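Long-range contacts in shikimate dehydrogenase (NADP(+)) (Thermotoga maritima, PDB 3U62), which probably catalyses the reversible NADPH-linked reduction of 3-dehydroshikimate to shikimate, a step of the chorismate pathway that leads to the aromatic amino acids: residues Glu35-Glu40 with Ile60-Arg65; Ile79-Cys84 with Ala119-Ile124. All blocks are in the same frame, centred on the assembly; numbering follows the deposited sequence.

Contact 1: residues Glu35-Glu40 with Ile60-Arg65; sequences EEIPPE and IPHKER. With SO4 (sulfate ion), chain C.
P39 and P61 mark the nearest approach of the two backbones, 7.4 Å from CA to CA, where the chain leaving the edge strand passes the loop after strand 55-58, which has a cis peptide bond between I60 and P61. Their rings meet through CG atoms 4.0 Å apart, the two side chains crossing at about a right angle. R65 is turned back over its own loop: CG lies anti to the backbone N (chi1 -151°), and the chain bends at chi3. Its guanidinium lays one face against P39, with CB 3.6 Å above the plane and offset toward the rim. NH2 also donates to P61 O at 3.0 Å, from above the carbonyl plane; the N-H...O angle of 136° makes this a bent bond. An alanine in place of R65 would probably leave P61 O without this donor and open a gap over CB of P39. The H62 ring points its edge at the backbone of I37, and CD of P61 lies above one of its faces, offset toward the rim. The K63 and E64 amides donate to the sulfate, and K63 NZ adds two more bonds; the contact belongs to the substrate-binding domain, and K63 is the predicted proton acceptor. F42 of helix 42-52 meets the H62 ring and R65, I37 packs on the same helix, and H62 reaches I6 of strand 2-7.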
loop_
_atom_site.group_PDB
_atom_site.type_symbol
_atom_site.label_atom_id
_atom_site.label_comp_id
_atom_site.label_asym_id
_atom_site.label_seq_id
_atom_site.Cartn_x
_atom_site.Cartn_y
_atom_site.Cartn_z
ATOM N N GLU A 35 -8.246 12.548 -9.294
ATOM C CA GLU A 35 -7.888 12.717 -10.696
ATOM C C GLU A 35 -7.561 11.352 -11.292
ATOM O O GLU A 35 -6.472 10.807 -11.066
ATOM C CB GLU A 35 -6.692 13.671 -10.840
ATOM C CG GLU A 35 -6.879 15.055 -10.197
ATOM C CD GLU A 35 -7.563 16.072 -11.105
ATOM O OE1 GLU A 35 -8.015 15.702 -12.210
ATOM O OE2 GLU A 35 -7.646 17.257 -10.711
ATOM N N GLU A 36 -8.514 10.792 -12.038
ATOM C CA GLU A 36 -8.308 9.501 -12.691
ATOM C C GLU A 36 -7.622 9.707 -14.038
ATOM O O GLU A 36 -8.264 10.046 -15.036
ATOM C CB GLU A 36 -9.630 8.741 -12.844
ATOM C CG GLU A 36 -9.453 7.242 -13.067
ATOM C CD GLU A 36 -10.766 6.487 -12.976
ATOM O OE1 GLU A 36 -11.516 6.469 -13.978
ATOM O OE2 GLU A 36 -11.053 5.910 -11.906
ATOM N N ILE A 37 -6.308 9.502 -14.045
ATOM C CA ILE A 37 -5.471 9.786 -15.207
ATOM C C ILE A 37 -4.978 8.480 -15.827
ATOM O O ILE A 37 -4.310 7.694 -15.155
ATOM C CB ILE A 37 -4.249 10.662 -14.817
ATOM C CG1 ILE A 37 -4.704 11.902 -14.038
ATOM C CG2 ILE A 37 -3.456 11.060 -16.065
ATOM C CD1 ILE A 37 -3.607 12.578 -13.224
ATOM N N PRO A 38 -5.322 8.235 -17.105
ATOM C CA PRO A 38 -4.782 7.055 -17.778
ATOM C C PRO A 38 -3.274 7.189 -18.019
ATOM O O PRO A 38 -2.785 8.308 -18.205
ATOM C CB PRO A 38 -5.548 7.022 -19.105
ATOM C CG PRO A 38 -5.995 8.421 -19.331
ATOM C CD PRO A 38 -6.247 8.991 -17.971
ATOM N N PRO A 39 -2.537 6.057 -18.005
ATOM C CA PRO A 39 -1.083 6.059 -18.200
ATOM C C PRO A 39 -0.634 6.825 -19.446
ATOM O O PRO A 39 0.388 7.516 -19.407
ATOM C CB PRO A 39 -0.751 4.572 -18.349
ATOM C CG PRO A 39 -1.801 3.880 -17.569
ATOM C CD PRO A 39 -3.049 4.698 -17.742
ATOM N N GLU A 40 -1.402 6.711 -20.528
ATOM C CA GLU A 40 -1.085 7.370 -21.796
ATOM C C GLU A 40 -1.200 8.898 -21.740
ATOM O O GLU A 40 -0.629 9.597 -22.587
ATOM C CB GLU A 40 -1.933 6.795 -22.941
ATOM C CG GLU A 40 -3.450 7.004 -22.813
ATOM C CD GLU A 40 -4.173 5.874 -22.084
ATOM O OE1 GLU A 40 -3.533 5.131 -21.305
ATOM O OE2 GLU A 40 -5.398 5.733 -22.288
ATOM N N ILE A 60 -1.854 3.154 -7.772
ATOM C CA ILE A 60 -1.635 2.456 -9.041
ATOM C C ILE A 60 -2.302 3.192 -10.208
ATOM O O ILE A 60 -3.405 3.726 -10.055
ATOM C CB ILE A 60 -2.116 0.979 -8.995
ATOM C CG1 ILE A 60 -3.601 0.888 -8.607
ATOM C CG2 ILE A 60 -1.237 0.160 -8.046
ATOM C CD1 ILE A 60 -4.278 -0.413 -9.019
ATOM N N PRO A 61 -1.632 3.238 -11.375
ATOM C CA PRO A 61 -0.307 2.697 -11.668
ATOM C C PRO A 61 0.765 3.786 -11.749
ATOM O O PRO A 61 1.634 3.736 -12.625
ATOM C CB PRO A 61 -0.511 2.076 -13.050
ATOM C CG PRO A 61 -1.551 2.972 -13.712
ATOM C CD PRO A 61 -2.284 3.722 -12.605
ATOM N N HIS A 62 0.713 4.753 -10.833
ATOM C CA HIS A 62 1.502 5.976 -10.970
ATOM C C HIS A 62 2.555 6.244 -9.896
ATOM O O HIS A 62 3.238 7.269 -9.956
ATOM C CB HIS A 62 0.570 7.185 -11.060
ATOM C CG HIS A 62 -0.317 7.177 -12.263
ATOM N ND1 HIS A 62 -1.539 7.814 -12.298
ATOM C CD2 HIS A 62 -0.153 6.614 -13.484
ATOM C CE1 HIS A 62 -2.089 7.643 -13.487
ATOM N NE2 HIS A 62 -1.272 6.909 -14.223
ATOM N N LYS A 63 2.694 5.344 -8.924
ATOM C CA LYS A 63 3.626 5.568 -7.811
ATOM C C LYS A 63 5.085 5.673 -8.260
ATOM O O LYS A 63 5.807 6.573 -7.821
ATOM C CB LYS A 63 3.466 4.505 -6.720
ATOM C CG LYS A 63 2.125 4.564 -5.992
ATOM C CD LYS A 63 2.093 3.668 -4.756
ATOM C CE LYS A 63 2.213 2.183 -5.102
ATOM N NZ LYS A 63 1.112 1.699 -5.983
ATOM N N GLU A 64 5.512 4.762 -9.132
ATOM C CA GLU A 64 6.846 4.830 -9.721
ATOM C C GLU A 64 6.915 5.959 -10.751
ATOM O O GLU A 64 7.903 6.693 -10.810
ATOM C CB GLU A 64 7.226 3.489 -10.365
ATOM C CG GLU A 64 8.714 3.337 -10.723
ATOM C CD GLU A 64 9.102 4.036 -12.023
ATOM O OE1 GLU A 64 8.282 4.052 -12.971
ATOM O OE2 GLU A 64 10.232 4.560 -12.098
ATOM N N ARG A 65 5.856 6.089 -11.547
ATOM C CA ARG A 65 5.796 7.041 -12.656
ATOM C C ARG A 65 5.984 8.497 -12.217
ATOM O O ARG A 65 6.651 9.274 -12.908
ATOM C CB ARG A 65 4.460 6.892 -13.385
ATOM C CG ARG A 65 4.495 7.239 -14.867
ATOM C CD ARG A 65 3.094 7.202 -15.471
ATOM N NE ARG A 65 2.398 5.942 -15.211
ATOM C CZ ARG A 65 2.457 4.869 -15.997
ATOM N NH1 ARG A 65 3.183 4.884 -17.110
ATOM N NH2 ARG A 65 1.786 3.774 -15.669
HETATM S S SO4 C . 2.724 1.559 -9.182
HETATM O O1 SO4 C . 2.132 0.753 -10.246
HETATM O O2 SO4 C . 3.901 2.258 -9.700
HETATM O O3 SO4 C . 3.114 0.689 -8.079
HETATM O O4 SO4 C . 1.743 2.529 -8.706
#

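Contact 2: residues Ile79-Cys84 with Ala119-Ile124; sequences IKAVNC and AARAVI
R121 reaches from helix 118-129 to the C-terminal end of helix 74-79 and carries most of this contact. Its CB lies against I79 O and 3.8 Å from CG2 of I79, at the point where the backbones come nearest, 5.4 Å between the CA atoms of I79 and R121. CG stands anti to the carbonyl carbon (chi1 -63°), 3.8 Å from I79 O, and further out CD is 3.2 Å from I79 O. NE then donates to that same oxygen at 2.7 Å, a short bond lying in both the carbonyl and the guanidinium planes. The carbonyl belongs to a helix ending in a Schellman motif: K80, with positive phi, is its C-prime residue, and the amides of A81 and K80 bond back to A76 O and Q77 O. The next carbonyl along takes the tip of the arginine, NH2 donating to K80 O at 2.9 Å from well above the carbonyl plane. Two successive backbone oxygens at a helix C-terminus thus grip the guanidinium by one edge, which fixes its rotation and probably suits its positive charge. CB of K80 lies 3.7 Å from NE, while the lysine's extended chain carries NZ off to a salt bridge with D149. Closer to the helix backbone, CG2 of I79 sits 3.6 Å from A122 N and close to A122 CB; W95 of helix 94-101 touches I79, and D94 touches A122.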
loop_
_atom_site.group_PDB
_atom_site.type_symbol
_atom_site.label_atom_id
_atom_site.label_comp_id
_atom_site.label_asym_id
_atom_site.label_seq_id
_atom_site.Cartn_x
_atom_site.Cartn_y
_atom_site.Cartn_z
ATOM N N ILE A 79 12.603 2.452 -2.521
ATOM C CA ILE A 79 11.373 1.726 -2.810
ATOM C C ILE A 79 10.986 1.853 -4.285
ATOM O O ILE A 79 10.248 1.013 -4.807
ATOM C CB ILE A 79 10.221 2.199 -1.882
ATOM C CG1 ILE A 79 10.551 1.841 -0.430
ATOM C CG2 ILE A 79 8.884 1.568 -2.277
ATOM C CD1 ILE A 79 9.725 2.575 0.597
ATOM N N LYS A 80 11.499 2.886 -4.953
ATOM C CA LYS A 80 11.116 3.213 -6.335
ATOM C C LYS A 80 9.610 3.462 -6.453
ATOM O O LYS A 80 8.971 3.031 -7.418
ATOM C CB LYS A 80 11.562 2.125 -7.326
ATOM C CG LYS A 80 13.049 1.810 -7.315
ATOM C CD LYS A 80 13.379 0.763 -8.364
ATOM C CE LYS A 80 14.817 0.297 -8.244
ATOM N NZ LYS A 80 15.193 -0.623 -9.352
ATOM N N ALA A 81 9.052 4.159 -5.466
ATOM C CA ALA A 81 7.633 4.503 -5.457
ATOM C C ALA A 81 7.366 5.709 -4.571
ATOM O O ALA A 81 7.878 5.800 -3.453
ATOM C CB ALA A 81 6.792 3.312 -5.002
ATOM N N VAL A 82 6.568 6.637 -5.089
ATOM C CA VAL A 82 6.116 7.798 -4.335
ATOM C C VAL A 82 4.590 7.766 -4.268
ATOM O O VAL A 82 3.921 7.730 -5.303
ATOM C CB VAL A 82 6.606 9.121 -4.985
ATOM C CG1 VAL A 82 5.846 10.323 -4.436
ATOM C CG2 VAL A 82 8.104 9.299 -4.780
ATOM N N ASN A 83 4.044 7.764 -3.055
ATOM C CA ASN A 83 2.591 7.795 -2.878
ATOM C C ASN A 83 2.088 9.070 -2.205
ATOM O O ASN A 83 0.883 9.254 -2.046
ATOM C CB ASN A 83 2.100 6.565 -2.106
ATOM C CG ASN A 83 2.375 6.660 -0.618
ATOM O OD1 ASN A 83 3.482 7.000 -0.201
ATOM N ND2 ASN A 83 1.367 6.354 0.192
ATOM N N CYS A 84 3.014 9.935 -1.801
ATOM C CA CYS A 84 2.664 11.191 -1.150
ATOM C C CYS A 84 3.579 12.306 -1.634
ATOM O O CYS A 84 4.801 12.235 -1.476
ATOM C CB CYS A 84 2.745 11.053 0.375
ATOM S SG CYS A 84 2.303 12.556 1.294
ATOM N N ALA A 119 3.544 -1.209 -4.278
ATOM C CA ALA A 119 3.011 -1.702 -3.009
ATOM C C ALA A 119 3.906 -2.795 -2.428
ATOM O O ALA A 119 4.210 -2.780 -1.233
ATOM C CB ALA A 119 1.586 -2.216 -3.194
ATOM N N ALA A 120 4.325 -3.730 -3.280
ATOM C CA ALA A 120 5.224 -4.809 -2.877
ATOM C C ALA A 120 6.553 -4.273 -2.367
ATOM O O ALA A 120 7.040 -4.707 -1.322
ATOM C CB ALA A 120 5.454 -5.759 -4.024
ATOM N N ARG A 121 7.130 -3.327 -3.104
ATOM C CA ARG A 121 8.424 -2.752 -2.748
ATOM C C ARG A 121 8.363 -1.987 -1.423
ATOM O O ARG A 121 9.343 -1.972 -0.668
ATOM C CB ARG A 121 8.974 -1.885 -3.887
ATOM C CG ARG A 121 9.243 -2.671 -5.175
ATOM C CD ARG A 121 10.051 -1.884 -6.198
ATOM N NE ARG A 121 9.338 -0.710 -6.704
ATOM C CZ ARG A 121 8.544 -0.701 -7.772
ATOM N NH1 ARG A 121 8.339 -1.812 -8.474
ATOM N NH2 ARG A 121 7.947 0.424 -8.140
ATOM N N ALA A 122 7.216 -1.370 -1.140
ATOM C CA ALA A 122 6.978 -0.729 0.154
ATOM C C ALA A 122 6.905 -1.763 1.279
ATOM O O ALA A 122 7.475 -1.557 2.353
ATOM C CB ALA A 122 5.709 0.107 0.110
ATOM N N VAL A 123 6.207 -2.867 1.022
ATOM C CA VAL A 123 6.091 -3.961 1.986
ATOM C C VAL A 123 7.462 -4.584 2.272
ATOM O O VAL A 123 7.813 -4.794 3.436
ATOM C CB VAL A 123 5.067 -5.034 1.517
ATOM C CG1 VAL A 123 5.197 -6.322 2.322
ATOM C CG2 VAL A 123 3.649 -4.489 1.617
ATOM N N ILE A 124 8.232 -4.854 1.217
ATOM C CA ILE A 124 9.579 -5.413 1.361
ATOM C C ILE A 124 10.475 -4.487 2.189
ATOM O O ILE A 124 11.166 -4.946 3.104
ATOM C CB ILE A 124 10.235 -5.727 -0.010
ATOM C CG1 ILE A 124 9.428 -6.794 -0.759
ATOM C CG2 ILE A 124 11.682 -6.201 0.175
ATOM C CD1 ILE A 124 9.629 -6.775 -2.271
#

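How the contacts relate
Contact 1 lies within the substrate-binding domain, whereas contact 2 ties that domain to helix 118-129, which follows strand 111-114 of the Rossmann-type domain; their centres are 14 Å apart. They join directly: K63 O and V82 N, 2.8 Å apart, form a probable backbone hydrogen bond, and CB of E64 packs 3.9 Å from NH2 of R121. K63 of contact 1, the predicted proton acceptor, faces contact 2, with CE 3.7 Å from A119 N. The sulfate, probably from the crystallisation liquor, bridges the domains, since G118 N donates to it alongside K63 and E64. It sits by the predicted NADP(+)-binding loop G115-A119; N83 of contact 2 and the neighbouring D94 are predicted to bind shikimate.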